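Local structure of glycoside hydrolase (Streptococcus pneumoniae serotype 4, 6ORH) at residues Y134-N143 with R174-E184; Q43-L54 with Y91-R99. The protein probably hydrolyses alpha-L-fucosidic linkages, as glycoside hydrolase family 29 enzymes do, and helps Streptococcus pneumoniae degrade host-derived carbohydrate antigens. The protein carries 2 engineered substitutions. All coordinates share one frame; numbering follows the deposited sequence.

Interaction 1: residues Y134-N143 with R174-E184; sequences YHVDREADYN and RGEGAQKVNYE
V181 drops its CG2 methyl onto the Y134 ring, 3.6 Å from the centroid and only 7° off the normal, a CH-pi contact. The hydroxyl of that ring is gripped twice: R174 NH1 donates to Y134 OH at 3.0 Å, running in the guanidinium plane, and Y183 OH closes to 2.6 Å of Y134 OH. The same R174 NH1 also serves V181 O. Further along, Q179 bends at chi2 (-75°) and lays its amide flat over one face of the H135 imidazole, while its OE1 accepts from V136 N at 3.1 Å.

The two segments come from consecutive beta-alpha connections of the TIM barrel, those following strands 119-124 and 167-169, the first running into helix 139-154. R174 is one of the residues of the glycan pocket, where a bound fucose touches it although its side chain stays about 6 Å away. At the other end the contact joins the starts of two helices. E139 OE2, at the end of an extended side chain, takes N182 N at 2.9 Å. One turn on, N143 works in both directions: its ND2 gives to N182 O in the amide plane, and its OD1 receives E184 N at 2.8 Å from above the carbonyl plane, which holds the N-cap residue of helix 185-196 against the first turn of helix 139-154.

Behind this shell, D137 N donates to H135 ND1 in the ring plane, fixing the imidazole's rotation. Water 1 bridges E139 OE2 and K180 O. The Y134 ring also meets W127, and Y183 meets W188.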
loop_
_atom_site.group_PDB
_atom_site.type_symbol
_atom_site.label_atom_id
_atom_site.label_comp_id
_atom_site.label_asym_id
_atom_site.label_seq_id
_atom_site.Cartn_x
_atom_site.Cartn_y
_atom_site.Cartn_z
ATOM N N TYR A 134 7.996 -15.178 38.035
ATOM C CA TYR A 134 8.138 -15.260 36.580
ATOM C C TYR A 134 9.300 -16.177 36.210
ATOM O O TYR A 134 10.388 -15.723 35.865
ATOM C CB TYR A 134 8.188 -13.887 35.902
ATOM C CG TYR A 134 7.870 -13.981 34.429
ATOM C CD1 TYR A 134 8.866 -14.214 33.476
ATOM C CD2 TYR A 134 6.560 -13.874 33.982
ATOM C CE1 TYR A 134 8.587 -14.310 32.117
ATOM C CE2 TYR A 134 6.264 -13.995 32.635
ATOM C CZ TYR A 134 7.269 -14.195 31.704
ATOM O OH TYR A 134 6.970 -14.339 30.383
ATOM N N HIS A 135 8.997 -17.469 36.241
ATOM C CA HIS A 135 9.982 -18.513 36.023
ATOM C C HIS A 135 9.266 -19.793 35.632
ATOM O O HIS A 135 8.196 -20.088 36.155
ATOM C CB HIS A 135 10.795 -18.700 37.311
ATOM C CG HIS A 135 12.091 -19.413 37.078
ATOM N ND1 HIS A 135 12.150 -20.770 36.822
ATOM C CD2 HIS A 135 13.370 -18.976 37.107
ATOM C CE1 HIS A 135 13.414 -21.142 36.681
ATOM N NE2 HIS A 135 14.186 -20.069 36.874
ATOM N N VAL A 136 9.883 -20.568 34.730
ATOM C CA VAL A 136 9.292 -21.836 34.323
ATOM C C VAL A 136 9.015 -22.736 35.529
ATOM O O VAL A 136 8.026 -23.474 35.538
ATOM C CB VAL A 136 10.050 -22.542 33.173
ATOM C CG1 VAL A 136 10.212 -21.638 31.967
ATOM C CG2 VAL A 136 11.379 -23.155 33.582
ATOM N N ASP A 137 9.863 -22.657 36.566
ATOM C CA ASP A 137 9.694 -23.514 37.729
ATOM C C ASP A 137 8.563 -23.047 38.640
ATOM O O ASP A 137 8.147 -23.775 39.546
ATOM C CB ASP A 137 10.952 -23.545 38.598
ATOM C CG ASP A 137 12.117 -24.251 37.941
ATOM O OD1 ASP A 137 11.906 -24.894 36.935
ATOM O OD2 ASP A 137 13.217 -24.127 38.460
ATOM N N ARG A 138 8.074 -21.821 38.408
ATOM C CA ARG A 138 7.052 -21.252 39.272
ATOM C C ARG A 138 5.870 -20.764 38.434
ATOM O O ARG A 138 5.137 -19.870 38.889
ATOM C CB ARG A 138 7.593 -20.054 40.050
ATOM C CG ARG A 138 8.840 -20.392 40.863
ATOM C CD ARG A 138 9.517 -19.224 41.528
ATOM N NE ARG A 138 10.582 -19.713 42.403
ATOM C CZ ARG A 138 11.490 -18.939 42.985
ATOM N NH1 ARG A 138 11.495 -17.625 42.798
ATOM N NH2 ARG A 138 12.413 -19.499 43.756
ATOM N N GLU A 139 5.690 -21.349 37.247
ATOM C CA GLU A 139 4.775 -20.687 36.309
ATOM C C GLU A 139 3.326 -20.865 36.758
ATOM O O GLU A 139 2.493 -19.994 36.495
ATOM C CB GLU A 139 4.986 -21.105 34.855
ATOM C CG GLU A 139 4.832 -22.583 34.643
ATOM C CD GLU A 139 5.085 -23.066 33.223
ATOM O OE1 GLU A 139 4.986 -24.286 33.026
ATOM O OE2 GLU A 139 5.417 -22.236 32.320
ATOM N N ALA A 140 3.019 -21.949 37.481
ATOM C CA ALA A 140 1.666 -22.036 38.004
ATOM C C ALA A 140 1.393 -20.872 38.957
ATOM O O ALA A 140 0.292 -20.301 38.958
ATOM C CB ALA A 140 1.390 -23.393 38.617
ATOM N N ASP A 141 2.388 -20.514 39.776
ATOM C CA ASP A 141 2.224 -19.418 40.720
ATOM C C ASP A 141 2.132 -18.092 39.959
ATOM O O ASP A 141 1.346 -17.221 40.340
ATOM C CB ASP A 141 3.317 -19.378 41.795
ATOM C CG ASP A 141 3.106 -20.361 42.937
ATOM O OD1 ASP A 141 2.007 -20.898 43.062
ATOM O OD2 ASP A 141 4.049 -20.546 43.735
ATOM N N TYR A 142 2.906 -17.944 38.875
ATOM C CA TYR A 142 2.854 -16.677 38.145
ATOM C C TYR A 142 1.477 -16.527 37.503
ATOM O O TYR A 142 0.882 -15.430 37.559
ATOM C CB TYR A 142 3.928 -16.527 37.050
ATOM C CG TYR A 142 3.750 -15.214 36.327
ATOM C CD1 TYR A 142 4.036 -14.009 36.946
ATOM C CD2 TYR A 142 3.122 -15.161 35.081
ATOM C CE1 TYR A 142 3.763 -12.780 36.346
ATOM C CE2 TYR A 142 2.867 -13.945 34.453
ATOM C CZ TYR A 142 3.159 -12.753 35.094
ATOM O OH TYR A 142 2.902 -11.542 34.491
ATOM N N ASN A 143 0.996 -17.625 36.908
ATOM C CA ASN A 143 -0.342 -17.597 36.308
ATOM C C ASN A 143 -1.405 -17.221 37.339
ATOM O O ASN A 143 -2.347 -16.490 37.004
ATOM C CB ASN A 143 -0.685 -18.916 35.625
ATOM C CG ASN A 143 -0.076 -18.945 34.244
ATOM O OD1 ASN A 143 -0.550 -18.252 33.345
ATOM N ND2 ASN A 143 0.963 -19.748 34.064
ATOM N N ARG A 174 8.207 -10.347 24.730
ATOM C CA ARG A 174 9.056 -10.780 25.829
ATOM C C ARG A 174 10.518 -10.661 25.393
ATOM O O ARG A 174 10.837 -10.951 24.242
ATOM C CB ARG A 174 8.731 -12.226 26.188
ATOM C CG ARG A 174 9.572 -12.779 27.329
ATOM C CD ARG A 174 9.010 -14.004 27.995
ATOM N NE ARG A 174 9.001 -15.127 27.055
ATOM C CZ ARG A 174 8.208 -16.187 27.139
ATOM N NH1 ARG A 174 7.352 -16.305 28.149
ATOM N NH2 ARG A 174 8.284 -17.142 26.215
ATOM N N GLY A 175 11.375 -10.196 26.309
ATOM C CA GLY A 175 12.782 -9.993 25.978
ATOM C C GLY A 175 13.491 -11.325 25.732
ATOM O O GLY A 175 13.105 -12.341 26.283
ATOM N N GLU A 176 14.525 -11.242 24.877
ATOM C CA GLU A 176 15.550 -12.262 24.729
ATOM C C GLU A 176 16.142 -12.556 26.109
ATOM O O GLU A 176 16.539 -11.645 26.836
ATOM C CB GLU A 176 16.613 -11.811 23.716
ATOM C CG GLU A 176 16.062 -11.301 22.381
ATOM C CD GLU A 176 16.978 -11.429 21.165
ATOM O OE1 GLU A 176 17.012 -10.496 20.321
ATOM O OE2 GLU A 176 17.652 -12.471 21.053
ATOM N N GLY A 177 16.152 -13.837 26.485
ATOM C CA GLY A 177 16.739 -14.236 27.753
ATOM C C GLY A 177 15.818 -14.034 28.956
ATOM O O GLY A 177 16.261 -14.208 30.091
ATOM N N ALA A 178 14.547 -13.670 28.715
ATOM C CA ALA A 178 13.559 -13.848 29.774
ATOM C C ALA A 178 13.181 -15.316 29.925
ATOM O O ALA A 178 13.339 -16.107 28.996
ATOM C CB ALA A 178 12.326 -13.011 29.517
ATOM N N GLN A 179 12.651 -15.668 31.094
ATOM C CA GLN A 179 12.145 -17.007 31.354
ATOM C C GLN A 179 10.999 -17.343 30.397
ATOM O O GLN A 179 10.168 -16.487 30.122
ATOM C CB GLN A 179 11.659 -17.079 32.808
ATOM C CG GLN A 179 12.805 -17.223 33.810
ATOM C CD GLN A 179 13.334 -18.642 33.755
ATOM O OE1 GLN A 179 12.591 -19.616 33.684
ATOM N NE2 GLN A 179 14.647 -18.773 33.826
ATOM N N LYS A 180 10.941 -18.595 29.922
ATOM C CA LYS A 180 9.960 -18.998 28.919
ATOM C C LYS A 180 8.682 -19.520 29.580
ATOM O O LYS A 180 8.271 -20.672 29.395
ATOM C CB LYS A 180 10.587 -19.986 27.929
ATOM C CG LYS A 180 11.793 -19.402 27.203
ATOM C CD LYS A 180 12.066 -19.984 25.827
ATOM C CE LYS A 180 13.199 -19.276 25.109
ATOM N NZ LYS A 180 12.980 -17.808 25.048
ATOM N N VAL A 181 8.046 -18.639 30.356
ATOM C CA VAL A 181 6.813 -18.948 31.060
ATOM C C VAL A 181 5.707 -19.192 30.030
ATOM O O VAL A 181 5.642 -18.491 29.022
ATOM C CB VAL A 181 6.451 -17.794 32.015
ATOM C CG1 VAL A 181 5.051 -17.958 32.579
ATOM C CG2 VAL A 181 7.462 -17.661 33.160
ATOM N N ASN A 182 4.868 -20.202 30.298
ATOM C CA ASN A 182 3.698 -20.489 29.482
ATOM C C ASN A 182 2.466 -20.032 30.264
ATOM O O ASN A 182 2.411 -20.188 31.490
ATOM C CB ASN A 182 3.582 -21.979 29.164
ATOM C CG ASN A 182 4.605 -22.480 28.160
ATOM O OD1 ASN A 182 5.066 -21.745 27.297
ATOM N ND2 ASN A 182 4.909 -23.760 28.231
ATOM N N TYR A 183 1.487 -19.473 29.545
ATOM C CA TYR A 183 0.346 -18.829 30.183
ATOM C C TYR A 183 -0.906 -19.709 30.102
ATOM O O TYR A 183 -1.143 -20.376 29.103
ATOM C CB TYR A 183 0.070 -17.485 29.492
ATOM C CG TYR A 183 1.250 -16.554 29.478
ATOM C CD1 TYR A 183 1.882 -16.205 30.666
ATOM C CD2 TYR A 183 1.765 -16.065 28.297
ATOM C CE1 TYR A 183 2.968 -15.351 30.664
ATOM C CE2 TYR A 183 2.854 -15.202 28.275
ATOM C CZ TYR A 183 3.450 -14.846 29.471
ATOM O OH TYR A 183 4.505 -13.993 29.484
ATOM N N GLU A 184 -1.711 -19.658 31.165
ATOM C CA GLU A 184 -2.959 -20.397 31.243
ATOM C C GLU A 184 -4.056 -19.578 30.559
ATOM O O GLU A 184 -5.021 -19.177 31.202
ATOM C CB GLU A 184 -3.296 -20.728 32.694
ATOM C CG GLU A 184 -2.344 -21.763 33.296
ATOM C CD GLU A 184 -2.557 -21.976 34.786
ATOM O OE1 GLU A 184 -3.704 -21.805 35.261
ATOM O OE2 GLU A 184 -1.562 -22.295 35.485
HETATM O O HOH W 1 6.902 -23.165 30.349
HETATM O O HOH W 2 -2.169 -21.470 38.133
HETATM O O HOH W 3 -4.249 -18.800 35.587
#

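Interaction 2: residues Q43-L54 with Y91-R99; sequences QEDPERFNPSQL and YSVKVSPWR. With EDO (1,2-ethanediol), chain J; EDO (1,2-ethanediol), chain H.
F49 and P51 pack against W98 where two successive beta-alpha loops of the TIM barrel meet, the ones that follow strands 23-27 and 70-74 on the way to helices 56-65 and 105-116. The indole is the centrepiece. P51 CG sits over its five-membered ring, 3.9 Å from the centroid, in a CH-pi contact, and the aliphatic R99 CG lies across the opposite face. F49 shares the P51 side, turning its edge to the indole in an offset edge-to-face pair with planes at 79°. Both aromatic side chains have CG anti to the backbone N (F49 chi1 -173°, W98 chi1 -180°), and they run alongside each other. The same ring atom that comes nearest the indole, F49 CE2, also rests 3.8 Å from V93 CG1. Packing here buries F49 O without a polar partner.

At one end, the Y91 hydroxyl donates to E44 O over 2.8 Å, and water 4 bridges Y91 OH to E44 OE1. P46 fills the angle beside that ring, its CG 3.8 Å from Y91 CE1 and its CB against V95 CG2. At the other end R99 NH2 gives a long bond of 3.3 Å to L54 O, in the guanidinium plane but above the carbonyl plane. An ethanediol, probably from the crystallisation liquor, takes a 2.7 Å bond from R99 NH1 at its O1 and donates from O2 to S52 O.

Outside the pair, T41 N and G42 N hold the E44 carboxylate. L54 and W98 lie on L105 and E108 of helix 105-116, R99 NE forms a salt bridge with E108, and P51 and E44 reach back to helix 31-35.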
loop_
_atom_site.group_PDB
_atom_site.type_symbol
_atom_site.label_atom_id
_atom_site.label_comp_id
_atom_site.label_asym_id
_atom_site.label_seq_id
_atom_site.Cartn_x
_atom_site.Cartn_y
_atom_site.Cartn_z
ATOM N N GLN A 43 13.889 -3.182 38.186
ATOM C CA GLN A 43 14.805 -2.635 39.187
ATOM C C GLN A 43 14.564 -1.144 39.423
ATOM O O GLN A 43 15.259 -0.523 40.231
ATOM C CB GLN A 43 16.276 -2.840 38.793
ATOM C CG GLN A 43 16.664 -4.304 38.697
ATOM C CD GLN A 43 18.157 -4.527 38.758
ATOM O OE1 GLN A 43 18.952 -3.664 38.382
ATOM N NE2 GLN A 43 18.550 -5.691 39.257
ATOM N N GLU A 44 13.598 -0.551 38.711
ATOM C CA GLU A 44 13.286 0.857 38.871
ATOM C C GLU A 44 12.834 1.131 40.304
ATOM O O GLU A 44 12.134 0.318 40.911
ATOM C CB GLU A 44 12.186 1.278 37.887
ATOM C CG GLU A 44 12.652 1.294 36.436
ATOM C CD GLU A 44 12.744 -0.079 35.782
ATOM O OE1 GLU A 44 12.097 -1.008 36.273
ATOM O OE2 GLU A 44 13.472 -0.202 34.795
ATOM N N ASP A 45 13.218 2.313 40.791
ATOM C CA ASP A 45 12.977 2.718 42.163
ATOM C C ASP A 45 11.598 3.373 42.242
ATOM O O ASP A 45 11.400 4.421 41.635
ATOM C CB ASP A 45 14.088 3.668 42.624
ATOM C CG ASP A 45 13.929 4.147 44.057
ATOM O OD1 ASP A 45 12.919 3.785 44.697
ATOM O OD2 ASP A 45 14.827 4.864 44.526
ATOM N N PRO A 46 10.628 2.800 42.995
ATOM C CA PRO A 46 9.304 3.415 43.157
ATOM C C PRO A 46 9.331 4.859 43.648
ATOM O O PRO A 46 8.386 5.606 43.406
ATOM C CB PRO A 46 8.572 2.483 44.131
ATOM C CG PRO A 46 9.237 1.119 43.902
ATOM C CD PRO A 46 10.695 1.488 43.677
ATOM N N GLU A 47 10.416 5.273 44.321
ATOM C CA GLU A 47 10.475 6.646 44.811
ATOM C C GLU A 47 10.525 7.648 43.653
ATOM O O GLU A 47 10.167 8.813 43.834
ATOM C CB GLU A 47 11.621 6.852 45.809
ATOM C CG GLU A 47 11.636 5.835 46.935
ATOM C CD GLU A 47 10.709 6.080 48.119
ATOM O OE1 GLU A 47 10.057 7.143 48.160
ATOM O OE2 GLU A 47 10.638 5.197 48.998
ATOM N N ARG A 48 10.948 7.195 42.459
ATOM C CA ARG A 48 11.045 8.083 41.303
ATOM C C ARG A 48 9.659 8.350 40.694
ATOM O O ARG A 48 9.493 9.301 39.929
ATOM C CB ARG A 48 12.004 7.510 40.250
ATOM C CG ARG A 48 13.465 7.435 40.681
ATOM C CD ARG A 48 14.296 8.622 40.236
ATOM N NE ARG A 48 14.430 8.727 38.785
ATOM C CZ ARG A 48 15.384 8.136 38.066
ATOM N NH1 ARG A 48 16.303 7.399 38.657
ATOM N NH2 ARG A 48 15.421 8.283 36.753
ATOM N N PHE A 49 8.669 7.523 41.044
ATOM C CA PHE A 49 7.328 7.666 40.474
ATOM C C PHE A 49 6.543 8.716 41.269
ATOM O O PHE A 49 5.862 8.372 42.247
ATOM C CB PHE A 49 6.597 6.312 40.423
ATOM C CG PHE A 49 5.276 6.379 39.702
ATOM C CD1 PHE A 49 5.232 6.437 38.309
ATOM C CD2 PHE A 49 4.085 6.469 40.414
ATOM C CE1 PHE A 49 4.013 6.593 37.656
ATOM C CE2 PHE A 49 2.865 6.568 39.759
ATOM C CZ PHE A 49 2.840 6.614 38.375
ATOM N N ASN A 50 6.589 9.978 40.808
ATOM C CA ASN A 50 5.898 11.067 41.495
ATOM C C ASN A 50 5.388 12.136 40.526
ATOM O O ASN A 50 5.849 13.276 40.512
ATOM C CB ASN A 50 6.673 11.655 42.681
ATOM C CG ASN A 50 5.817 12.624 43.474
ATOM O OD1 ASN A 50 4.580 12.638 43.365
ATOM N ND2 ASN A 50 6.468 13.464 44.257
ATOM N N PRO A 51 4.387 11.817 39.680
ATOM C CA PRO A 51 3.732 12.829 38.839
ATOM C C PRO A 51 2.743 13.708 39.617
ATOM O O PRO A 51 1.507 13.487 39.594
ATOM C CB PRO A 51 2.949 11.962 37.843
ATOM C CG PRO A 51 2.599 10.723 38.674
ATOM C CD PRO A 51 3.835 10.459 39.510
ATOM N N SER A 52 3.271 14.752 40.260
ATOM C CA SER A 52 2.471 15.501 41.222
ATOM C C SER A 52 1.383 16.341 40.554
ATOM O O SER A 52 0.407 16.711 41.217
ATOM C CB SER A 52 3.330 16.365 42.102
ATOM O OG SER A 52 4.094 17.242 41.292
ATOM N N GLN A 53 1.506 16.594 39.247
ATOM C CA GLN A 53 0.472 17.391 38.602
ATOM C C GLN A 53 -0.518 16.512 37.833
ATOM O O GLN A 53 -1.309 17.049 37.040
ATOM C CB GLN A 53 1.108 18.386 37.633
ATOM C CG GLN A 53 1.844 19.518 38.354
ATOM C CD GLN A 53 2.771 20.217 37.392
ATOM O OE1 GLN A 53 2.366 21.095 36.630
ATOM N NE2 GLN A 53 4.029 19.817 37.376
ATOM N N LEU A 54 -0.513 15.192 38.086
ATOM C CA LEU A 54 -1.307 14.300 37.238
ATOM C C LEU A 54 -2.799 14.635 37.299
ATOM O O LEU A 54 -3.383 14.812 38.363
ATOM C CB LEU A 54 -1.041 12.849 37.645
ATOM C CG LEU A 54 -1.604 11.779 36.692
ATOM C CD1 LEU A 54 -0.716 10.550 36.765
ATOM C CD2 LEU A 54 -3.040 11.371 37.100
ATOM N N TYR A 91 5.212 -4.370 44.685
ATOM C CA TYR A 91 5.826 -3.499 43.687
ATOM C C TYR A 91 4.748 -2.698 42.959
ATOM O O TYR A 91 4.393 -3.003 41.822
ATOM C CB TYR A 91 6.693 -4.300 42.711
ATOM C CG TYR A 91 7.669 -3.503 41.880
ATOM C CD1 TYR A 91 8.585 -2.642 42.476
ATOM C CD2 TYR A 91 7.727 -3.652 40.502
ATOM C CE1 TYR A 91 9.533 -1.963 41.719
ATOM C CE2 TYR A 91 8.657 -2.968 39.733
ATOM C CZ TYR A 91 9.547 -2.099 40.340
ATOM O OH TYR A 91 10.473 -1.442 39.589
ATOM N N SER A 92 4.231 -1.680 43.643
ATOM C CA SER A 92 3.077 -0.936 43.152
ATOM C C SER A 92 3.151 0.503 43.655
ATOM O O SER A 92 4.059 0.897 44.394
ATOM C CB SER A 92 1.802 -1.599 43.625
ATOM O OG SER A 92 1.520 -1.152 44.957
ATOM N N VAL A 93 2.173 1.297 43.225
ATOM C CA VAL A 93 2.019 2.672 43.664
ATOM C C VAL A 93 1.933 2.781 45.186
ATOM O O VAL A 93 2.156 3.873 45.688
ATOM C CB VAL A 93 0.794 3.312 42.986
ATOM C CG1 VAL A 93 1.136 3.706 41.546
ATOM C CG2 VAL A 93 -0.455 2.442 43.074
ATOM N N LYS A 94 1.608 1.688 45.878
ATOM C CA LYS A 94 1.529 1.735 47.341
ATOM C C LYS A 94 2.852 2.185 47.957
ATOM O O LYS A 94 2.850 2.796 49.031
ATOM C CB LYS A 94 1.210 0.369 47.941
ATOM C CG LYS A 94 -0.236 -0.093 47.854
ATOM C CD LYS A 94 -0.479 -1.292 48.769
ATOM C CE LYS A 94 -1.929 -1.733 48.768
ATOM N NZ LYS A 94 -2.150 -2.913 49.644
ATOM N N VAL A 95 3.978 1.898 47.301
ATOM C CA VAL A 95 5.271 2.247 47.874
ATOM C C VAL A 95 5.897 3.447 47.163
ATOM O O VAL A 95 7.082 3.754 47.360
ATOM C CB VAL A 95 6.223 1.034 47.919
ATOM C CG1 VAL A 95 5.702 -0.074 48.829
ATOM C CG2 VAL A 95 6.553 0.489 46.541
ATOM N N SER A 96 5.093 4.168 46.365
ATOM C CA SER A 96 5.582 5.359 45.695
ATOM C C SER A 96 5.121 6.593 46.470
ATOM O O SER A 96 4.172 6.515 47.237
ATOM C CB SER A 96 5.127 5.411 44.258
ATOM O OG SER A 96 3.835 5.995 44.146
ATOM N N PRO A 97 5.790 7.754 46.329
ATOM C CA PRO A 97 5.324 8.969 47.001
ATOM C C PRO A 97 4.106 9.623 46.368
ATOM O O PRO A 97 3.508 10.527 46.953
ATOM C CB PRO A 97 6.516 9.922 46.946
ATOM C CG PRO A 97 7.402 9.406 45.831
ATOM C CD PRO A 97 7.065 7.943 45.628
ATOM N N TRP A 98 3.742 9.175 45.160
ATOM C CA TRP A 98 2.584 9.762 44.505
ATOM C C TRP A 98 1.370 9.618 45.428
ATOM O O TRP A 98 1.125 8.533 45.939
ATOM C CB TRP A 98 2.367 9.013 43.171
ATOM C CG TRP A 98 1.205 9.513 42.366
ATOM C CD1 TRP A 98 1.015 10.788 41.932
ATOM C CD2 TRP A 98 0.086 8.747 41.872
ATOM N NE1 TRP A 98 -0.156 10.887 41.228
ATOM C CE2 TRP A 98 -0.739 9.647 41.160
ATOM C CE3 TRP A 98 -0.299 7.407 41.969
ATOM C CZ2 TRP A 98 -1.944 9.248 40.581
ATOM C CZ3 TRP A 98 -1.471 6.998 41.357
ATOM C CH2 TRP A 98 -2.277 7.909 40.666
ATOM N N ARG A 99 0.591 10.704 45.628
ATOM C CA ARG A 99 -0.599 10.670 46.486
ATOM C C ARG A 99 -0.283 10.097 47.876
ATOM O O ARG A 99 -1.144 9.492 48.524
ATOM C CB ARG A 99 -1.748 9.896 45.833
ATOM C CG ARG A 99 -2.009 10.277 44.382
ATOM C CD ARG A 99 -2.837 11.538 44.267
ATOM N NE ARG A 99 -3.375 11.669 42.916
ATOM C CZ ARG A 99 -3.112 12.686 42.098
ATOM N NH1 ARG A 99 -2.333 13.681 42.491
ATOM N NH2 ARG A 99 -3.645 12.724 40.882
HETATM C C1 EDO J . -3.465 16.510 40.953
HETATM O O1 EDO J . -2.327 15.732 40.729
HETATM C C2 EDO J . -2.995 17.809 41.416
HETATM O O2 EDO J . -2.070 17.565 42.450
HETATM C C1 EDO H . 2.235 22.334 33.736
HETATM O O1 EDO H . 3.024 21.186 34.102
HETATM C C2 EDO H . 3.034 23.387 33.072
HETATM O O2 EDO H . 4.234 23.722 33.754
HETATM O O HOH W 4 9.398 -0.625 37.280
HETATM O O HOH W 5 9.529 2.648 47.910
HETATM O O HOH W 6 1.864 13.229 44.798
#

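Overall arrangement
Both contacts lie in the TIM-barrel part of the chain and join beta-alpha loops that follow neighbouring parallel strands: 23-27 and 70-74 for interaction 2, 119-124 and 167-169 for interaction 1. They come in series, interaction 2 closing before interaction 1 opens. Their centres are 26 Å apart and their nearest atoms about 11 Å, so they do not touch. Strands 70-74 and 119-124 pair in the same sheet, and H130, in the loop leading into 134-143, stacks on Y91 of interaction 2. Interaction 1 supplies R174 to the glycan pocket, whereas interaction 2 is structural packing farther out, with the E44 side chain about 12 Å from a bound fucose.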